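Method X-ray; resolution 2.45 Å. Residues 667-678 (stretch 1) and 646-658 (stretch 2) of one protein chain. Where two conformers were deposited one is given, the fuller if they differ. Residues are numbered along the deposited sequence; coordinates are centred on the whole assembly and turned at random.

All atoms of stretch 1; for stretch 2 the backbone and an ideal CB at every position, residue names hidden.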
# COMPACT_ATOMS: atom_id res chain seq x y z
N GLU A 667 -30.58 -26.22 42.36
CA GLU A 667 -30.78 -24.87 42.86
C GLU A 667 -29.45 -24.35 43.40
O GLU A 667 -28.75 -25.06 44.13
CB GLU A 667 -31.86 -24.84 43.93
CG GLU A 667 -32.21 -23.46 44.42
CD GLU A 667 -33.39 -23.46 45.38
OE1 GLU A 667 -33.17 -23.30 46.60
OE2 GLU A 667 -34.54 -23.60 44.91
N ILE A 668 -29.07 -23.13 43.02
CA ILE A 668 -27.83 -22.54 43.51
C ILE A 668 -28.04 -21.10 43.96
O ILE A 668 -28.96 -20.42 43.50
CB ILE A 668 -26.71 -22.58 42.46
CG1 ILE A 668 -27.09 -21.78 41.21
CG2 ILE A 668 -26.37 -24.03 42.08
CD1 ILE A 668 -26.07 -21.89 40.09
N VAL A 669 -27.17 -20.65 44.85
CA VAL A 669 -27.25 -19.31 45.41
C VAL A 669 -25.93 -19.03 46.09
O VAL A 669 -25.20 -19.95 46.45
CB VAL A 669 -28.41 -19.18 46.42
CG1 VAL A 669 -28.04 -19.85 47.73
CG2 VAL A 669 -28.74 -17.72 46.65
N GLY A 670 -25.59 -17.75 46.24
CA GLY A 670 -24.33 -17.37 46.85
C GLY A 670 -23.18 -17.47 45.86
O GLY A 670 -23.37 -17.24 44.66
N GLU A 671 -22.00 -17.81 46.34
CA GLU A 671 -20.83 -17.77 45.49
C GLU A 671 -20.72 -19.01 44.61
O GLU A 671 -21.08 -20.11 45.01
CB GLU A 671 -19.56 -17.59 46.31
CG GLU A 671 -18.42 -16.97 45.51
CD GLU A 671 -17.09 -17.00 46.24
OE1 GLU A 671 -16.68 -15.95 46.77
OE2 GLU A 671 -16.45 -18.08 46.26
N ILE A 672 -20.23 -18.80 43.40
CA ILE A 672 -19.99 -19.83 42.40
C ILE A 672 -18.64 -19.56 41.77
O ILE A 672 -18.35 -18.43 41.41
CB ILE A 672 -21.07 -19.82 41.31
CG1 ILE A 672 -22.43 -20.17 41.90
CG2 ILE A 672 -20.68 -20.76 40.17
CD1 ILE A 672 -22.47 -21.51 42.60
N MET A 673 -17.80 -20.59 41.65
CA MET A 673 -16.56 -20.44 40.90
C MET A 673 -16.76 -20.82 39.44
O MET A 673 -17.42 -21.81 39.13
CB MET A 673 -15.43 -21.28 41.50
CG MET A 673 -14.88 -20.78 42.83
SD MET A 673 -14.31 -19.06 42.84
CE MET A 673 -13.17 -19.05 41.46
N LEU A 674 -16.20 -20.02 38.54
CA LEU A 674 -16.24 -20.31 37.12
C LEU A 674 -14.83 -20.61 36.64
O LEU A 674 -13.91 -19.81 36.85
CB LEU A 674 -16.83 -19.12 36.34
CG LEU A 674 -18.25 -18.66 36.72
CD1 LEU A 674 -18.63 -17.37 36.01
CD2 LEU A 674 -19.25 -19.73 36.38
N ASP A 675 -14.64 -21.77 36.03
CA ASP A 675 -13.37 -22.05 35.36
C ASP A 675 -13.28 -21.17 34.14
O ASP A 675 -14.29 -20.57 33.72
CB ASP A 675 -13.25 -23.52 34.97
CG ASP A 675 -13.37 -24.46 36.16
OD1 ASP A 675 -12.65 -24.25 37.16
OD2 ASP A 675 -14.19 -25.39 36.09
N LYS A 676 -12.09 -21.09 33.56
CA LYS A 676 -11.90 -20.39 32.29
C LYS A 676 -12.99 -20.76 31.28
O LYS A 676 -13.30 -21.94 31.07
CB LYS A 676 -10.51 -20.72 31.70
CG LYS A 676 -10.20 -20.01 30.39
CD LYS A 676 -9.31 -20.83 29.48
CE LYS A 676 -7.98 -21.15 30.13
NZ LYS A 676 -7.22 -22.17 29.37
N TYR A 677 -13.60 -19.73 30.70
CA TYR A 677 -14.57 -19.85 29.61
C TYR A 677 -15.86 -20.55 30.02
O TYR A 677 -16.70 -20.85 29.17
CB TYR A 677 -13.95 -20.59 28.41
CG TYR A 677 -12.82 -19.84 27.75
CD1 TYR A 677 -12.64 -18.48 27.95
CD2 TYR A 677 -11.93 -20.50 26.92
CE1 TYR A 677 -11.60 -17.79 27.34
CE2 TYR A 677 -10.89 -19.83 26.31
CZ TYR A 677 -10.73 -18.48 26.52
OH TYR A 677 -9.68 -17.84 25.89
N GLU A 678 -16.02 -20.79 31.31
CA GLU A 678 -17.21 -21.50 31.75
C GLU A 678 -18.43 -20.62 31.66
O GLU A 678 -18.37 -19.42 31.96
CB GLU A 678 -17.05 -21.99 33.19
CG GLU A 678 -18.23 -22.84 33.62
CD GLU A 678 -18.09 -23.32 35.03
OE1 GLU A 678 -17.01 -23.09 35.62
OE2 GLU A 678 -19.06 -23.93 35.53
N UNK A 646 -15.71 -14.55 30.14
CA UNK A 646 -14.90 -14.24 28.97
C UNK A 646 -13.45 -13.89 29.36
O UNK A 646 -12.86 -12.97 28.79
CB UNK A 646 -15.53 -13.08 28.19
N UNK A 647 -12.89 -14.62 30.33
CA UNK A 647 -11.50 -14.41 30.73
C UNK A 647 -10.80 -15.75 30.80
O UNK A 647 -11.44 -16.79 30.83
CB UNK A 647 -11.41 -13.68 32.07
N UNK A 648 -9.47 -15.71 30.86
CA UNK A 648 -8.69 -16.94 30.86
C UNK A 648 -8.31 -17.41 32.27
O UNK A 648 -7.33 -18.13 32.44
CB UNK A 648 -7.42 -16.74 30.03
N UNK A 649 -9.10 -17.03 33.26
CA UNK A 649 -8.82 -17.45 34.63
C UNK A 649 -10.08 -17.78 35.45
O UNK A 649 -11.21 -17.50 35.03
CB UNK A 649 -8.03 -16.35 35.34
N UNK A 650 -9.86 -18.38 36.61
CA UNK A 650 -10.93 -18.70 37.52
C UNK A 650 -11.60 -17.41 37.97
O UNK A 650 -10.98 -16.35 38.03
CB UNK A 650 -10.41 -19.50 38.72
N UNK A 651 -12.88 -17.51 38.28
CA UNK A 651 -13.67 -16.32 38.45
C UNK A 651 -14.81 -16.50 39.46
O UNK A 651 -15.73 -17.28 39.25
CB UNK A 651 -14.23 -15.89 37.09
N UNK A 652 -14.72 -15.78 40.57
CA UNK A 652 -15.73 -15.87 41.63
C UNK A 652 -16.91 -14.97 41.31
O UNK A 652 -16.76 -13.79 41.01
CB UNK A 652 -15.13 -15.49 42.99
N UNK A 653 -18.10 -15.53 41.42
CA UNK A 653 -19.30 -14.88 40.97
C UNK A 653 -20.27 -15.03 42.13
O UNK A 653 -20.15 -15.98 42.89
CB UNK A 653 -19.84 -15.47 39.67
N UNK A 654 -21.19 -14.10 42.35
CA UNK A 654 -22.10 -14.23 43.49
C UNK A 654 -23.54 -13.90 43.12
O UNK A 654 -23.84 -12.80 42.66
CB UNK A 654 -21.64 -13.32 44.63
N UNK A 655 -24.43 -14.87 43.34
CA UNK A 655 -25.86 -14.72 43.14
C UNK A 655 -26.52 -14.37 44.46
O UNK A 655 -26.30 -15.06 45.45
CB UNK A 655 -26.47 -15.99 42.55
N UNK A 656 -27.34 -13.31 44.50
CA UNK A 656 -28.01 -12.91 45.74
C UNK A 656 -29.34 -13.63 45.92
O UNK A 656 -29.69 -14.03 47.03
CB UNK A 656 -28.23 -11.40 45.76
N UNK A 657 -30.08 -13.79 44.83
CA UNK A 657 -31.33 -14.54 44.84
C UNK A 657 -31.03 -15.96 44.37
O UNK A 657 -29.99 -16.19 43.77
CB UNK A 657 -32.39 -13.88 43.96
N UNK A 658 -31.91 -16.91 44.65
CA UNK A 658 -31.63 -18.28 44.22
C UNK A 658 -32.25 -18.59 42.86
O UNK A 658 -33.27 -18.03 42.46
CB UNK A 658 -32.15 -19.27 45.26

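Stretch 2 runs antiparallel to stretch 1, and its side chains from 651 to 655 alternate between two faces of the sheet. At 646 the CB points away from stretch 1, which hardly restricts the choice; the residue is Phe-646. Position 647 also points away. Here it is Thr-647, whose OG1 accepts weak hydrogen bonds from the backbone N of 649 and from the side chain of 651.

Position 648 points sideways, its ideal CB 4.8 Å from Tyr-677 OH. A side chain able to accept a hydrogen bond from that hydroxyl would suit, whether acidic or amide. It is Glu-648, and Tyr-677 OH donates to Glu-648 OE2 at a very short 2.5 Å, near the plane of the ring. Position 649 points away, and Glu-649 makes no side-chain contact with stretch 1.

At 650 the ideal CB lies 3.9 Å from Met-673 CE, and the carboxylate of Asp-675 is within reach of a long side chain. A basic residue fits best. Lys-650 places NZ 3.1 Å from Asp-675 OD1, a salt bridge with a weak hydrogen bond.

Position 651 shares a face with Leu-674 and pairs with it through the backbone; its ideal CB lies 3.9 Å from Leu-674 O. An apolar or a long polar side chain could lie there. Gln-651 CB is 4.2 Å from Leu-674 CB, but the end of the side chain leads away, and NE2 reaches Thr-647 OG1.

On the other face, the ideal CB of 652 is only 3.7 Å from Met-673 SD and 4.1 Å from Glu-671 CD. Little room remains in these directions, favouring a small residue; the CB of Ala-652 rests 3.6 Å from Met-673 SD.

Position 653 lies between Ile-672 and Leu-674, in an extended hydrogen-bonded pair with Ile-672. A branched aliphatic residue is natural. Val-653 sets CG2 3.7 Å from Leu-674 CD1 and CG1 4.4 Å from Ile-672 CB.

Position 654 faces the aliphatic stem of Glu-671 across a non-hydrogen-bonded pair, where beta-branched or longer residues would do. Val-654 brings CG2 to 3.9 Å from Glu-671 CG.

At 655, paired with Gly-670, the side chain lies on the face with Ile-672 and near Ile-668, so an apolar residue long enough to reach them suits. Leu-655 CD1 lies 4.0 Å from Ile-668 CG1 and 4.5 Å from Ile-672 CG1.

Positions 656 and 657, where the chain turns a corner, point away and suit polar residues: Glu-656 and Glu-657.

Finally, the ideal CB of 658 is 3.9 Å from Val-669 CB and 4.3 Å from Glu-667 CG, inviting a long basic chain. Lys-658 packs against the valine, and its NZ forms a salt bridge with Glu-667 OE1 at 3.5 Å, bridged also by a water.

Stretch 2, residues 646-658: FTEEKQAVVLEEK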
# COMPACT_ATOMS: atom_id res chain seq x y z
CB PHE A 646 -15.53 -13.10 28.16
CG PHE A 646 -16.68 -13.54 27.27
CD1 PHE A 646 -16.44 -14.30 26.12
CD2 PHE A 646 -17.99 -13.18 27.57
CE1 PHE A 646 -17.50 -14.70 25.29
CE2 PHE A 646 -19.04 -13.58 26.75
CZ PHE A 646 -18.79 -14.34 25.60
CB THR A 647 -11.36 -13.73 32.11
OG1 THR A 647 -11.50 -14.72 33.13
CG2 THR A 647 -12.42 -12.65 32.31
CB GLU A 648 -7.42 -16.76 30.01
CG GLU A 648 -7.66 -16.85 28.50
CD GLU A 648 -8.27 -15.58 27.93
OE1 GLU A 648 -7.95 -14.47 28.43
OE2 GLU A 648 -9.09 -15.69 26.99
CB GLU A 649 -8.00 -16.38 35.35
CG GLU A 649 -8.68 -15.03 35.33
CD GLU A 649 -7.76 -13.92 35.77
OE1 GLU A 649 -7.45 -13.84 36.98
OE2 GLU A 649 -7.35 -13.13 34.89
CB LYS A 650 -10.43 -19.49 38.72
CG LYS A 650 -10.16 -20.96 38.40
CD LYS A 650 -9.73 -21.73 39.65
CE LYS A 650 -9.00 -23.01 39.28
NZ LYS A 650 -9.83 -23.82 38.35
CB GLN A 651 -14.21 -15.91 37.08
CG GLN A 651 -14.44 -14.45 36.97
CD GLN A 651 -13.18 -13.62 37.02
OE1 GLN A 651 -13.02 -12.79 37.91
NE2 GLN A 651 -12.29 -13.82 36.05
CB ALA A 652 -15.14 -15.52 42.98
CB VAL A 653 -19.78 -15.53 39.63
CG1 VAL A 653 -21.26 -15.82 39.61
CG2 VAL A 653 -19.30 -14.70 38.42
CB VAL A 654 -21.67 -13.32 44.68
CG1 VAL A 654 -22.58 -13.55 45.88
CG2 VAL A 654 -20.23 -13.58 45.08
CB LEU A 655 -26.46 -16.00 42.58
CG LEU A 655 -26.21 -16.40 41.13
CD1 LEU A 655 -26.16 -17.90 41.00
CD2 LEU A 655 -27.33 -15.85 40.27
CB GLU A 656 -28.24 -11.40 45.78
CG GLU A 656 -26.98 -10.59 46.05
CD GLU A 656 -27.20 -9.09 45.94
OE1 GLU A 656 -28.32 -8.67 45.58
OE2 GLU A 656 -26.24 -8.35 46.20
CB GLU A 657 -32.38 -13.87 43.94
CG GLU A 657 -32.91 -12.56 44.50
CD GLU A 657 -33.97 -11.92 43.62
OE1 GLU A 657 -33.62 -11.43 42.52
OE2 GLU A 657 -35.16 -11.92 44.02
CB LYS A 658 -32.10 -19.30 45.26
CG LYS A 658 -33.25 -18.85 46.13
CD LYS A 658 -33.55 -19.89 47.21
CE LYS A 658 -32.31 -20.19 48.03
NZ LYS A 658 -32.62 -21.02 49.23
O HOH W 1 -35.33 -22.68 49.00
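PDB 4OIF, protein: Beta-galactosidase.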